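Local coordinates for high-affinity zinc uptake system protein znuA (Streptococcus suis, PDB 3MFQ) that probably captures zinc and perhaps other divalent metal ions outside the cell membrane and delivers them to an ABC transporter for uptake, at residues Gly68-Val71 against Glu72-Lys76; Trp106-Ile109 against Pro110-Lys113; Ala129-Glu132 against Met133-Asn137; His149-Val152 against Glu153-Ser157; Asp200-Glu203 against Thr204-Ile208. All blocks are in the same frame, centred on the assembly; numbering follows the deposited sequence.

Contact 1: Gly68-Val71 against Glu72-Lys76; sequences GKMV and EALEK
Met70 and Leu74 meet where the loop that follows strand 58-61 turns into helix 71-77, and the pair illustrates how a first helical turn is fastened by backbone and side chains together. Met70 sits at the N-cap position, and its carbonyl oxygen is gripped twice: Met70 O accepts from Leu74 N at 2.8 Å and from Ala73 N at 3.0 Å. The two donors arrive differently, the amide of Leu74 almost head-on to the carbonyl and that of Ala73 from above its plane. One residue further on, Glu75 N bonds to Val71 O at 3.1 Å.

Side-chain conformation completes the turn. Leu74 holds CG opposite its own carbonyl carbon (chi1 -61°), which swings the isobutyl group back over Met70; Leu74 CD1 then rests 3.8 Å from Met70 CB. Beyond CB, Met70 runs straight through chi2 and bends only at chi3, which curls Met70 CE back to 4.2 Å from Leu74 CD1; the side chain also touches Ala45. Leu74 in turn reaches Thr12 and Tyr61. On the outer side, Glu75 is extended beyond CG and lies back along the first turn, its CG 3.3 Å from Val71 O.

The chemistry is thus divided between two sides. Met70 and Leu74 are buried and join the helix start to the neighbouring loops and strand 58-61, whereas Glu75 is exposed, and its carboxylate, carried in the opening turn, would probably be favoured by the partial positive charge of a helix N-terminus.

Contact 2: Trp106-Ile109 against Pro110-Lys113; sequences WFSI and PLYK
Ile109 and Lys113 pair one turn apart at the start of helix 109-123, in an N-terminal helix turn with Ser108 at the N-cap position. The opening turn is a useful example of proline placement: Pro110 has no N-H to give, and in a first turn none is needed. The amides that follow do the work, with Tyr112 N bonded to Ser108 O at 3.0 Å and Lys113 N to Ile109 O at 2.8 Å.

Lys113 can be followed outward. Lys113 CB passes 3.5 Å from Ile109 O, and CG comes nearer to the same oxygen. Lys113 CD then lies 3.9 Å from Ile109 CG2, the branch methyl that the isoleucine holds anti to its backbone N. Bends at chi3 and chi4 next turn the chain away from the isoleucine, and NZ ends in a salt bridge with Asp146 of helix 131-156. The stem thus packs on Ile109 and also touches Leu145 of that same helix.

Ser108 meets Leu111 through CB and CD2, 3.6 Å apart, beside Tyr175 of helix 174-179. The loop also leads to the metal centre: the Trp106 side chain is about 6 Å from the bound zinc ion, and its ring meets that of the ligand His104. With chi1 at 49°, Trp106 places CG between its backbone N and carbonyl carbon, sending the indole toward the metal site while its root remains against Tyr112. That root contact is made by Trp106 CB, which lies obliquely to the tyrosine ring, 3.5 Å from Tyr112 CD1.

Contact 3: Ala129-Glu132 against Met133-Asn137; sequences AKAE and MIQKN
Lys130 and Met133 lie alongside each other at the N-terminal turn of helix 131-156, with Lys130 in the N-cap position. Their side chains point the same way, and the touch is between the aliphatic stem of one and the thioether of the other: Lys130 CG is 3.8 Å from Met133 SD. The methionine is extended beyond CG, with that atom anti to its backbone N (chi1 -175°), whereas the lysine bends repeatedly. Both lead toward Glu27, which Met133 touches and with which Lys130 NZ makes a long, weak ion pair.

Glu132 and Gln135 show a different orientation. Both are extended beyond CG, yet they cross obliquely, and their carboxylate and amide planes stand 77° apart. What meets is a methylene and an amide oxygen, Glu132 CG and Gln135 OE1 at 4.2 Å, while the polar partner of the glutamine lies elsewhere: NE2 donates to Gln124 OE1. Ile134 faces a third direction, packing on Ser120 and Leu123 of helix 109-123 and so attaching this turn to the preceding helix.

Beneath these side chains the helical bonds are established in sequence. Lys136 N reaches Glu132 O at 2.8 Å; the bonds of Ile134 N to Lys130 O and of Gln135 N to Ala131 O follow the same spacing, although the places of those two acceptors are less certain. One step earlier no direct bond joins the chain, and a water takes its place, accepting from Met133 N at 2.6 Å and donating to Ala129 O at 3.1 Å.

Contact 4: His149-Val152 against Glu153-Ser157; sequences HAWV and EKELS
Trp151 and Glu155 stack one turn apart on helix 131-156. This is a CH-pi contact: Glu155 CG stands 4.1 Å from the centroid of the six-membered ring of Trp151, 19° off its normal. The carboxylate continues over the same ring system almost parallel to it, the planes differing by 9°. A bend at chi2 (76°) lays the acid flat instead of letting it extend away. Lys271 makes a cation-pi contact with the same indole, so acid and base both attend this tryptophan.

Apolar packing joins Val152 and Leu156, side by side with CG1 and CD2 3.5 Å apart, and both touch Val274 of helix 266-281. His149 and Glu153 also run alongside each other, NE2 lying 3.8 Å from OE2, near Tyr180.

Backbone hydrogen bonds repeat the four-residue spacing, from Glu153 N to His149 O at 3.2 Å through to Leu156 N to Val152 O at 2.7 Å. Further on, Ser157 OG turns back to Lys154 O at 2.8 Å.

Such i to i+4 pairing is that of any regular alpha-helix; helix 131-156 is probably the long helix that spans both lobes in metal-binding proteins of the TroA family.

Contact 5: Asp200-Glu203 against Thr204-Ile208; sequences DMIE and TVNLI
Asp200 and Thr204 make a local contact within helix 198-211, which packs against helix 225-235, and their pairing shows how a side chain can double a helical bond. Asp200 O accepts from Thr204 N at 3.0 Å and from Thr204 OG1 at 2.7 Å. The hydroxyl approaches only slightly tilted from the carbonyl plane, whereas the amide comes from above it. Thr204 achieves this by placing OG1 opposite its own carbonyl carbon (chi1 -54°), next to its backbone N, so that both donors face the preceding turn. Its hydroxyl is thereby satisfied on the helix itself, although the residue is buried.

The next three residues repeat the spacing with the backbone alone: Val205 N to Met201 O at 2.9 Å, Asn206 N to Ile202 O at 2.8 Å and Leu207 N to Glu203 O at 3.0 Å. Side chains accompany these bonds. Ile202 and Asn206 point the same way, CG2 lying 3.9 Å from ND2, while OD1 of the asparagine bonds to Lys237 NZ. Glu203 bends at chi2 and passes across Leu207, bringing OE2 near CD2.

The buried side is directed at another helix. Thr204 and Val205 touch Leu230, and Val205 also meets Ala233, both on helix 225-235; Met201 rests on Pro187 and Val196 of adjoining loops. With Ile202 and Glu203 exposed and Thr204 and Val205 buried, the arrangement is that of a helix packed on one side, layered against a neighbouring helix of the same fold.

The five contacts are all local helical turns, yet they sample the whole molecule. Contact 2 lies nearest the metal, the Trp106 side chain being about 6 Å from the zinc ion bound by His41, His104, His170 and Asp254; in contact 1, the side chain of Met70 is about 14 Å from the bound zinc ion. Contacts 3 and 4 share helix 131-156, their centres 30 Å apart, and the second of them touches contact 2 directly, with Ile109 CD1 3.4 Å from His149 CA. Contacts 3 and 5 lie on opposite sides of the chain's centre, 50 Å apart between centres, as do contacts 1 and 4 at 35 Å.

Contact 1: Gly68-Val71 against Glu72-Lys76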
loop_
_atom_site.group_PDB
_atom_site.type_symbol
_atom_site.label_atom_id
_atom_site.label_comp_id
_atom_site.label_asym_id
_atom_site.label_seq_id
_atom_site.Cartn_x
_atom_site.Cartn_y
_atom_site.Cartn_z
ATOM N N GLY A 68 -12.544 2.363 -1.877
ATOM C CA GLY A 68 -13.165 3.676 -1.942
ATOM C C GLY A 68 -14.483 3.786 -2.685
ATOM O O GLY A 68 -15.376 4.522 -2.265
ATOM N N LYS A 69 -14.613 3.068 -3.794
ATOM C CA LYS A 69 -15.820 3.155 -4.608
ATOM C C LYS A 69 -16.486 1.803 -4.850
ATOM O O LYS A 69 -17.189 1.617 -5.841
ATOM C CB LYS A 69 -15.520 3.852 -5.937
ATOM C CG LYS A 69 -15.468 5.371 -5.833
ATOM C CD LYS A 69 -15.135 6.009 -7.171
ATOM C CE LYS A 69 -15.621 7.449 -7.224
ATOM N NZ LYS A 69 -15.147 8.243 -6.060
ATOM N N MET A 70 -16.271 0.866 -3.935
ATOM C CA MET A 70 -16.894 -0.449 -4.034
ATOM C C MET A 70 -17.231 -1.005 -2.659
ATOM O O MET A 70 -17.448 -2.204 -2.504
ATOM C CB MET A 70 -15.987 -1.426 -4.784
ATOM C CG MET A 70 -15.663 -1.011 -6.207
ATOM S SD MET A 70 -14.658 -2.231 -7.067
ATOM C CE MET A 70 -13.170 -2.209 -6.074
ATOM N N VAL A 71 -17.275 -0.133 -1.659
ATOM C CA VAL A 71 -17.592 -0.571 -0.309
ATOM C C VAL A 71 -18.959 -1.242 -0.272
ATOM O O VAL A 71 -19.127 -2.283 0.357
ATOM C CB VAL A 71 -17.547 0.591 0.700
ATOM C CG1 VAL A 71 -16.162 1.204 0.731
ATOM C CG2 VAL A 71 -18.592 1.642 0.357
ATOM N N GLU A 72 -19.928 -0.647 -0.962
ATOM C CA GLU A 72 -21.281 -1.186 -0.988
ATOM C C GLU A 72 -21.479 -2.398 -1.887
ATOM O O GLU A 72 -22.606 -2.785 -2.195
ATOM C CB GLU A 72 -22.307 -0.073 -1.201
ATOM C CG GLU A 72 -23.715 -0.459 -0.774
ATOM C CD GLU A 72 -24.722 -0.336 -1.898
ATOM O OE1 GLU A 72 -25.182 -1.386 -2.397
ATOM O OE2 GLU A 72 -25.049 0.807 -2.282
ATOM N N ALA A 73 -20.368 -2.984 -2.316
ATOM C CA ALA A 73 -20.390 -4.197 -3.116
ATOM C C ALA A 73 -19.485 -5.280 -2.564
ATOM O O ALA A 73 -19.810 -6.465 -2.618
ATOM C CB ALA A 73 -19.892 -3.745 -4.482
ATOM N N LEU A 74 -18.352 -4.855 -2.014
ATOM C CA LEU A 74 -17.399 -5.768 -1.408
ATOM C C LEU A 74 -17.914 -6.224 -0.053
ATOM O O LEU A 74 -17.845 -7.405 0.281
ATOM C CB LEU A 74 -16.044 -5.085 -1.252
ATOM C CG LEU A 74 -15.364 -4.625 -2.544
ATOM C CD1 LEU A 74 -14.212 -3.682 -2.248
ATOM C CD2 LEU A 74 -14.889 -5.818 -3.357
ATOM N N GLU A 75 -18.433 -5.281 0.729
ATOM C CA GLU A 75 -18.971 -5.602 2.045
ATOM C C GLU A 75 -20.099 -6.613 1.937
ATOM O O GLU A 75 -20.387 -7.344 2.883
ATOM C CB GLU A 75 -19.473 -4.343 2.750
ATOM C CG GLU A 75 -18.374 -3.458 3.300
ATOM C CD GLU A 75 -18.915 -2.331 4.155
ATOM O OE1 GLU A 75 -20.052 -1.880 3.900
ATOM O OE2 GLU A 75 -18.201 -1.898 5.083
ATOM N N LYS A 76 -20.729 -6.653 0.771
ATOM C CA LYS A 76 -21.881 -7.511 0.553
ATOM C C LYS A 76 -21.459 -8.938 0.244
ATOM O O LYS A 76 -22.058 -9.893 0.735
ATOM C CB LYS A 76 -22.729 -6.972 -0.600
ATOM C CG LYS A 76 -24.076 -7.660 -0.767
ATOM C CD LYS A 76 -25.199 -6.863 -0.104
ATOM C CE LYS A 76 -25.429 -5.525 -0.804
ATOM N NZ LYS A 76 -26.489 -4.696 -0.159
#

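Contact 2: Trp106-Ile109 against Pro110-Lys113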
loop_
_atom_site.group_PDB
_atom_site.type_symbol
_atom_site.label_atom_id
_atom_site.label_comp_id
_atom_site.label_asym_id
_atom_site.label_seq_id
_atom_site.Cartn_x
_atom_site.Cartn_y
_atom_site.Cartn_z
ATOM N N TRP A 106 -0.818 -2.083 5.055
ATOM C CA TRP A 106 0.099 -3.133 4.608
ATOM C C TRP A 106 1.584 -2.828 4.826
ATOM O O TRP A 106 2.417 -3.732 4.768
ATOM C CB TRP A 106 -0.164 -3.501 3.142
ATOM C CG TRP A 106 -0.246 -2.322 2.235
ATOM C CD1 TRP A 106 0.785 -1.717 1.583
ATOM C CD2 TRP A 106 -1.427 -1.602 1.876
ATOM N NE1 TRP A 106 0.320 -0.661 0.838
ATOM C CE2 TRP A 106 -1.036 -0.569 1.001
ATOM C CE3 TRP A 106 -2.778 -1.730 2.208
ATOM C CZ2 TRP A 106 -1.947 0.329 0.455
ATOM C CZ3 TRP A 106 -3.679 -0.837 1.664
ATOM C CH2 TRP A 106 -3.260 0.180 0.798
ATOM N N PHE A 107 1.914 -1.564 5.078
ATOM C CA PHE A 107 3.298 -1.195 5.363
ATOM C C PHE A 107 3.651 -1.449 6.826
ATOM O O PHE A 107 4.816 -1.391 7.214
ATOM C CB PHE A 107 3.571 0.260 4.976
ATOM C CG PHE A 107 3.548 0.507 3.496
ATOM C CD1 PHE A 107 4.470 -0.105 2.663
ATOM C CD2 PHE A 107 2.610 1.358 2.937
ATOM C CE1 PHE A 107 4.452 0.121 1.298
ATOM C CE2 PHE A 107 2.589 1.588 1.571
ATOM C CZ PHE A 107 3.510 0.970 0.753
ATOM N N SER A 108 2.639 -1.726 7.639
ATOM C CA SER A 108 2.867 -2.218 8.987
ATOM C C SER A 108 2.904 -3.735 8.927
ATOM O O SER A 108 1.878 -4.394 9.080
ATOM C CB SER A 108 1.761 -1.758 9.937
ATOM O OG SER A 108 1.923 -2.333 11.228
ATOM N N ILE A 109 4.090 -4.283 8.687
ATOM C CA ILE A 109 4.255 -5.725 8.527
ATOM C C ILE A 109 3.405 -6.556 9.493
ATOM O O ILE A 109 2.807 -7.552 9.088
ATOM C CB ILE A 109 5.737 -6.140 8.613
ATOM C CG1 ILE A 109 6.491 -5.626 7.386
ATOM C CG2 ILE A 109 5.865 -7.648 8.719
ATOM C CD1 ILE A 109 7.935 -6.048 7.335
ATOM N N PRO A 110 3.345 -6.154 10.771
ATOM C CA PRO A 110 2.466 -6.877 11.694
ATOM C C PRO A 110 1.030 -6.937 11.174
ATOM O O PRO A 110 0.417 -8.005 11.148
ATOM C CB PRO A 110 2.532 -6.029 12.964
ATOM C CG PRO A 110 3.863 -5.387 12.909
ATOM C CD PRO A 110 4.128 -5.113 11.458
ATOM N N LEU A 111 0.507 -5.789 10.761
ATOM C CA LEU A 111 -0.841 -5.713 10.215
ATOM C C LEU A 111 -0.994 -6.576 8.970
ATOM O O LEU A 111 -2.022 -7.220 8.778
ATOM C CB LEU A 111 -1.201 -4.261 9.899
ATOM C CG LEU A 111 -1.931 -3.515 11.017
ATOM C CD1 LEU A 111 -1.474 -3.998 12.381
ATOM C CD2 LEU A 111 -1.748 -2.012 10.876
ATOM N N TYR A 112 0.032 -6.589 8.126
ATOM C CA TYR A 112 -0.013 -7.384 6.908
ATOM C C TYR A 112 -0.003 -8.874 7.237
ATOM O O TYR A 112 -0.733 -9.657 6.632
ATOM C CB TYR A 112 1.144 -7.025 5.977
ATOM C CG TYR A 112 0.961 -7.530 4.561
ATOM C CD1 TYR A 112 0.056 -6.924 3.700
ATOM C CD2 TYR A 112 1.695 -8.609 4.085
ATOM C CE1 TYR A 112 -0.115 -7.380 2.408
ATOM C CE2 TYR A 112 1.532 -9.071 2.793
ATOM C CZ TYR A 112 0.624 -8.453 1.958
ATOM O OH TYR A 112 0.455 -8.906 0.669
ATOM N N LYS A 113 0.826 -9.262 8.200
ATOM C CA LYS A 113 0.849 -10.641 8.666
ATOM C C LYS A 113 -0.535 -11.042 9.157
ATOM O O LYS A 113 -0.957 -12.184 8.990
ATOM C CB LYS A 113 1.866 -10.814 9.791
ATOM C CG LYS A 113 3.312 -10.662 9.358
ATOM C CD LYS A 113 4.241 -10.708 10.559
ATOM C CE LYS A 113 4.080 -12.004 11.336
ATOM N NZ LYS A 113 4.579 -13.169 10.561
#

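Contact 3: Ala129-Glu132 against Met133-Asn137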
loop_
_atom_site.group_PDB
_atom_site.type_symbol
_atom_site.label_atom_id
_atom_site.label_comp_id
_atom_site.label_asym_id
_atom_site.label_seq_id
_atom_site.Cartn_x
_atom_site.Cartn_y
_atom_site.Cartn_z
ATOM N N ALA A 129 -9.210 -30.047 1.402
ATOM C CA ALA A 129 -8.190 -31.035 1.081
ATOM C C ALA A 129 -6.799 -30.412 1.013
ATOM O O ALA A 129 -5.793 -31.099 1.192
ATOM C CB ALA A 129 -8.525 -31.731 -0.224
ATOM N N LYS A 130 -6.745 -29.109 0.754
ATOM C CA LYS A 130 -5.469 -28.402 0.672
ATOM C C LYS A 130 -5.237 -27.477 1.866
ATOM O O LYS A 130 -4.398 -26.583 1.808
ATOM C CB LYS A 130 -5.366 -27.618 -0.641
ATOM C CG LYS A 130 -4.678 -28.387 -1.759
ATOM C CD LYS A 130 -5.322 -29.746 -1.976
ATOM C CE LYS A 130 -4.296 -30.794 -2.402
ATOM N NZ LYS A 130 -3.730 -30.539 -3.758
ATOM N N ALA A 131 -5.970 -27.708 2.950
ATOM C CA ALA A 131 -5.880 -26.856 4.134
ATOM C C ALA A 131 -4.510 -26.930 4.810
ATOM O O ALA A 131 -3.881 -25.903 5.069
ATOM C CB ALA A 131 -6.983 -27.198 5.121
ATOM N N GLU A 132 -4.054 -28.143 5.105
ATOM C CA GLU A 132 -2.755 -28.329 5.744
ATOM C C GLU A 132 -1.635 -27.825 4.844
ATOM O O GLU A 132 -0.720 -27.141 5.300
ATOM C CB GLU A 132 -2.534 -29.797 6.106
ATOM C CG GLU A 132 -3.342 -30.267 7.309
ATOM C CD GLU A 132 -3.233 -31.762 7.539
ATOM O OE1 GLU A 132 -2.938 -32.491 6.571
ATOM O OE2 GLU A 132 -3.450 -32.209 8.684
ATOM N N MET A 133 -1.718 -28.166 3.563
ATOM C CA MET A 133 -0.765 -27.686 2.573
ATOM C C MET A 133 -0.688 -26.169 2.630
ATOM O O MET A 133 0.396 -25.589 2.692
ATOM C CB MET A 133 -1.201 -28.115 1.176
ATOM C CG MET A 133 -0.205 -27.766 0.089
ATOM S SD MET A 133 -0.976 -27.601 -1.533
ATOM C CE MET A 133 0.463 -27.698 -2.599
ATOM N N ILE A 134 -1.852 -25.533 2.611
ATOM C CA ILE A 134 -1.939 -24.080 2.680
ATOM C C ILE A 134 -1.397 -23.527 3.992
ATOM O O ILE A 134 -0.687 -22.524 4.002
ATOM C CB ILE A 134 -3.383 -23.603 2.504
ATOM C CG1 ILE A 134 -3.850 -23.865 1.071
ATOM C CG2 ILE A 134 -3.489 -22.128 2.833
ATOM C CD1 ILE A 134 -5.335 -23.679 0.870
ATOM N N GLN A 135 -1.743 -24.177 5.098
ATOM C CA GLN A 135 -1.236 -23.774 6.402
ATOM C C GLN A 135 0.281 -23.809 6.391
ATOM O O GLN A 135 0.940 -22.920 6.927
ATOM C CB GLN A 135 -1.759 -24.706 7.487
ATOM C CG GLN A 135 -3.263 -24.689 7.629
ATOM C CD GLN A 135 -3.763 -25.799 8.524
ATOM O OE1 GLN A 135 -2.973 -26.531 9.123
ATOM N NE2 GLN A 135 -5.079 -25.934 8.619
ATOM N N LYS A 136 0.827 -24.851 5.774
ATOM C CA LYS A 136 2.267 -25.001 5.638
ATOM C C LYS A 136 2.827 -23.851 4.811
ATOM O O LYS A 136 3.857 -23.271 5.151
ATOM C CB LYS A 136 2.591 -26.337 4.972
ATOM C CG LYS A 136 4.016 -26.814 5.180
ATOM C CD LYS A 136 4.192 -28.215 4.625
ATOM C CE LYS A 136 5.587 -28.757 4.894
ATOM N NZ LYS A 136 5.770 -30.115 4.305
ATOM N N ASN A 137 2.141 -23.528 3.721
ATOM C CA ASN A 137 2.516 -22.392 2.891
ATOM C C ASN A 137 2.438 -21.079 3.654
ATOM O O ASN A 137 3.293 -20.210 3.502
ATOM C CB ASN A 137 1.620 -22.322 1.657
ATOM C CG ASN A 137 1.901 -23.434 0.680
ATOM O OD1 ASN A 137 2.738 -24.299 0.934
ATOM N ND2 ASN A 137 1.209 -23.420 -0.451
HETATM O O HOH W 1 -3.593 -29.811 2.874
#

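Contact 4: His149-Val152 against Glu153-Ser157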
loop_
_atom_site.group_PDB
_atom_site.type_symbol
_atom_site.label_atom_id
_atom_site.label_comp_id
_atom_site.label_asym_id
_atom_site.label_seq_id
_atom_site.Cartn_x
_atom_site.Cartn_y
_atom_site.Cartn_z
ATOM N N HIS A 149 10.882 -7.867 8.009
ATOM C CA HIS A 149 10.848 -6.781 8.979
ATOM C C HIS A 149 12.244 -6.486 9.513
ATOM O O HIS A 149 12.605 -5.330 9.729
ATOM C CB HIS A 149 9.899 -7.106 10.133
ATOM C CG HIS A 149 9.719 -5.977 11.101
ATOM N ND1 HIS A 149 8.646 -5.114 11.048
ATOM C CD2 HIS A 149 10.480 -5.566 12.144
ATOM C CE1 HIS A 149 8.751 -4.222 12.017
ATOM N NE2 HIS A 149 9.856 -4.475 12.696
ATOM N N ALA A 150 13.028 -7.539 9.720
ATOM C CA ALA A 150 14.398 -7.386 10.191
ATOM C C ALA A 150 15.263 -6.739 9.116
ATOM O O ALA A 150 16.163 -5.958 9.418
ATOM C CB ALA A 150 14.971 -8.733 10.597
ATOM N N TRP A 151 14.978 -7.067 7.860
ATOM C CA TRP A 151 15.721 -6.525 6.730
ATOM C C TRP A 151 15.509 -5.024 6.612
ATOM O O TRP A 151 16.462 -4.263 6.449
ATOM C CB TRP A 151 15.285 -7.215 5.438
ATOM C CG TRP A 151 16.039 -6.773 4.218
ATOM C CD1 TRP A 151 17.176 -7.332 3.711
ATOM C CD2 TRP A 151 15.703 -5.689 3.345
ATOM N NE1 TRP A 151 17.571 -6.662 2.580
ATOM C CE2 TRP A 151 16.684 -5.647 2.334
ATOM C CE3 TRP A 151 14.670 -4.747 3.322
ATOM C CZ2 TRP A 151 16.662 -4.702 1.312
ATOM C CZ3 TRP A 151 14.650 -3.811 2.306
ATOM C CH2 TRP A 151 15.639 -3.794 1.316
ATOM N N VAL A 152 14.250 -4.603 6.689
ATOM C CA VAL A 152 13.903 -3.191 6.580
ATOM C C VAL A 152 14.576 -2.388 7.682
ATOM O O VAL A 152 15.139 -1.323 7.433
ATOM C CB VAL A 152 12.384 -2.975 6.672
ATOM C CG1 VAL A 152 12.058 -1.498 6.567
ATOM C CG2 VAL A 152 11.674 -3.761 5.586
ATOM N N GLU A 153 14.510 -2.910 8.903
ATOM C CA GLU A 153 15.138 -2.271 10.053
ATOM C C GLU A 153 16.628 -2.036 9.828
ATOM O O GLU A 153 17.099 -0.902 9.875
ATOM C CB GLU A 153 14.926 -3.112 11.316
ATOM C CG GLU A 153 13.531 -3.008 11.920
ATOM C CD GLU A 153 13.291 -1.681 12.626
ATOM O OE1 GLU A 153 14.166 -0.790 12.548
ATOM O OE2 GLU A 153 12.225 -1.529 13.261
ATOM N N LYS A 154 17.365 -3.114 9.590
ATOM C CA LYS A 154 18.798 -3.010 9.349
ATOM C C LYS A 154 19.065 -2.076 8.178
ATOM O O LYS A 154 20.038 -1.324 8.176
ATOM C CB LYS A 154 19.401 -4.393 9.080
ATOM C CG LYS A 154 20.892 -4.381 8.751
ATOM C CD LYS A 154 21.505 -5.775 8.855
ATOM C CE LYS A 154 21.450 -6.309 10.284
ATOM N NZ LYS A 154 21.747 -7.770 10.357
ATOM N N GLU A 155 18.183 -2.120 7.187
ATOM C CA GLU A 155 18.353 -1.327 5.979
ATOM C C GLU A 155 18.156 0.162 6.259
ATOM O O GLU A 155 18.918 1.002 5.778
ATOM C CB GLU A 155 17.379 -1.800 4.898
ATOM C CG GLU A 155 17.778 -1.420 3.479
ATOM C CD GLU A 155 18.900 -2.280 2.929
ATOM O OE1 GLU A 155 19.260 -3.286 3.575
ATOM O OE2 GLU A 155 19.421 -1.950 1.842
ATOM N N LEU A 156 17.137 0.483 7.050
ATOM C CA LEU A 156 16.801 1.871 7.361
ATOM C C LEU A 156 17.747 2.497 8.379
ATOM O O LEU A 156 17.931 3.715 8.398
ATOM C CB LEU A 156 15.365 1.959 7.878
ATOM C CG LEU A 156 14.279 2.332 6.870
ATOM C CD1 LEU A 156 14.598 1.789 5.491
ATOM C CD2 LEU A 156 12.919 1.849 7.350
ATOM N N SER A 157 18.342 1.659 9.222
ATOM C CA SER A 157 19.195 2.124 10.312
ATOM C C SER A 157 20.374 2.953 9.817
ATOM O O SER A 157 21.140 3.490 10.612
ATOM C CB SER A 157 19.718 0.939 11.122
ATOM O OG SER A 157 20.685 0.214 10.382
#

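Contact 5: Asp200-Glu203 against Thr204-Ile208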
loop_
_atom_site.group_PDB
_atom_site.type_symbol
_atom_site.label_atom_id
_atom_site.label_comp_id
_atom_site.label_asym_id
_atom_site.label_seq_id
_atom_site.Cartn_x
_atom_site.Cartn_y
_atom_site.Cartn_z
ATOM N N ASP A 200 -2.056 22.925 1.213
ATOM C CA ASP A 200 -1.326 21.770 1.722
ATOM C C ASP A 200 -0.008 21.617 0.982
ATOM O O ASP A 200 0.952 21.051 1.501
ATOM C CB ASP A 200 -2.162 20.501 1.580
ATOM C CG ASP A 200 -3.358 20.496 2.499
ATOM O OD1 ASP A 200 -3.438 21.389 3.364
ATOM O OD2 ASP A 200 -4.216 19.600 2.359
ATOM N N MET A 201 0.025 22.120 -0.245
ATOM C CA MET A 201 1.260 22.179 -1.006
ATOM C C MET A 201 2.257 23.057 -0.265
ATOM O O MET A 201 3.388 22.646 -0.004
ATOM C CB MET A 201 0.993 22.745 -2.399
ATOM C CG MET A 201 0.122 21.850 -3.258
ATOM S SD MET A 201 1.046 20.450 -3.911
ATOM C CE MET A 201 2.018 21.258 -5.177
ATOM N N ILE A 202 1.820 24.264 0.080
ATOM C CA ILE A 202 2.651 25.225 0.798
ATOM C C ILE A 202 3.047 24.685 2.160
ATOM O O ILE A 202 4.212 24.749 2.551
ATOM C CB ILE A 202 1.906 26.546 1.013
ATOM C CG1 ILE A 202 1.391 27.091 -0.320
ATOM C CG2 ILE A 202 2.811 27.553 1.702
ATOM C CD1 ILE A 202 0.443 28.261 -0.174
ATOM N N GLU A 203 2.061 24.169 2.883
ATOM C CA GLU A 203 2.298 23.522 4.163
ATOM C C GLU A 203 3.489 22.588 4.042
ATOM O O GLU A 203 4.389 22.594 4.879
ATOM C CB GLU A 203 1.062 22.722 4.575
ATOM C CG GLU A 203 0.404 23.189 5.860
ATOM C CD GLU A 203 1.183 22.782 7.095
ATOM O OE1 GLU A 203 0.542 22.432 8.110
ATOM O OE2 GLU A 203 2.433 22.806 7.051
ATOM N N THR A 204 3.488 21.790 2.980
ATOM C CA THR A 204 4.551 20.825 2.741
ATOM C C THR A 204 5.860 21.529 2.414
ATOM O O THR A 204 6.920 21.154 2.914
ATOM C CB THR A 204 4.186 19.863 1.599
ATOM O OG1 THR A 204 2.917 19.258 1.872
ATOM C CG2 THR A 204 5.238 18.780 1.464
ATOM N N VAL A 205 5.781 22.553 1.573
ATOM C CA VAL A 205 6.956 23.340 1.235
ATOM C C VAL A 205 7.633 23.839 2.500
ATOM O O VAL A 205 8.823 23.613 2.707
ATOM C CB VAL A 205 6.593 24.544 0.359
ATOM C CG1 VAL A 205 7.824 25.398 0.105
ATOM C CG2 VAL A 205 5.982 24.077 -0.947
ATOM N N ASN A 206 6.867 24.514 3.349
ATOM C CA ASN A 206 7.393 25.023 4.610
ATOM C C ASN A 206 7.991 23.911 5.462
ATOM O O ASN A 206 8.976 24.118 6.165
ATOM C CB ASN A 206 6.301 25.747 5.393
ATOM C CG ASN A 206 5.751 26.947 4.650
ATOM O OD1 ASN A 206 6.299 27.363 3.630
ATOM N ND2 ASN A 206 4.663 27.511 5.158
ATOM N N LEU A 207 7.389 22.728 5.397
ATOM C CA LEU A 207 7.899 21.582 6.137
ATOM C C LEU A 207 9.249 21.134 5.591
ATOM O O LEU A 207 10.150 20.781 6.350
ATOM C CB LEU A 207 6.893 20.429 6.108
ATOM C CG LEU A 207 6.004 20.269 7.346
ATOM C CD1 LEU A 207 6.273 21.362 8.369
ATOM C CD2 LEU A 207 4.531 20.237 6.968
ATOM N N ILE A 208 9.384 21.151 4.270
ATOM C CA ILE A 208 10.647 20.807 3.632
ATOM C C ILE A 208 11.732 21.784 4.058
ATOM O O ILE A 208 12.853 21.387 4.376
ATOM C CB ILE A 208 10.526 20.838 2.103
ATOM C CG1 ILE A 208 9.486 19.823 1.633
ATOM C CG2 ILE A 208 11.872 20.563 1.458
ATOM C CD1 ILE A 208 9.295 19.800 0.138
#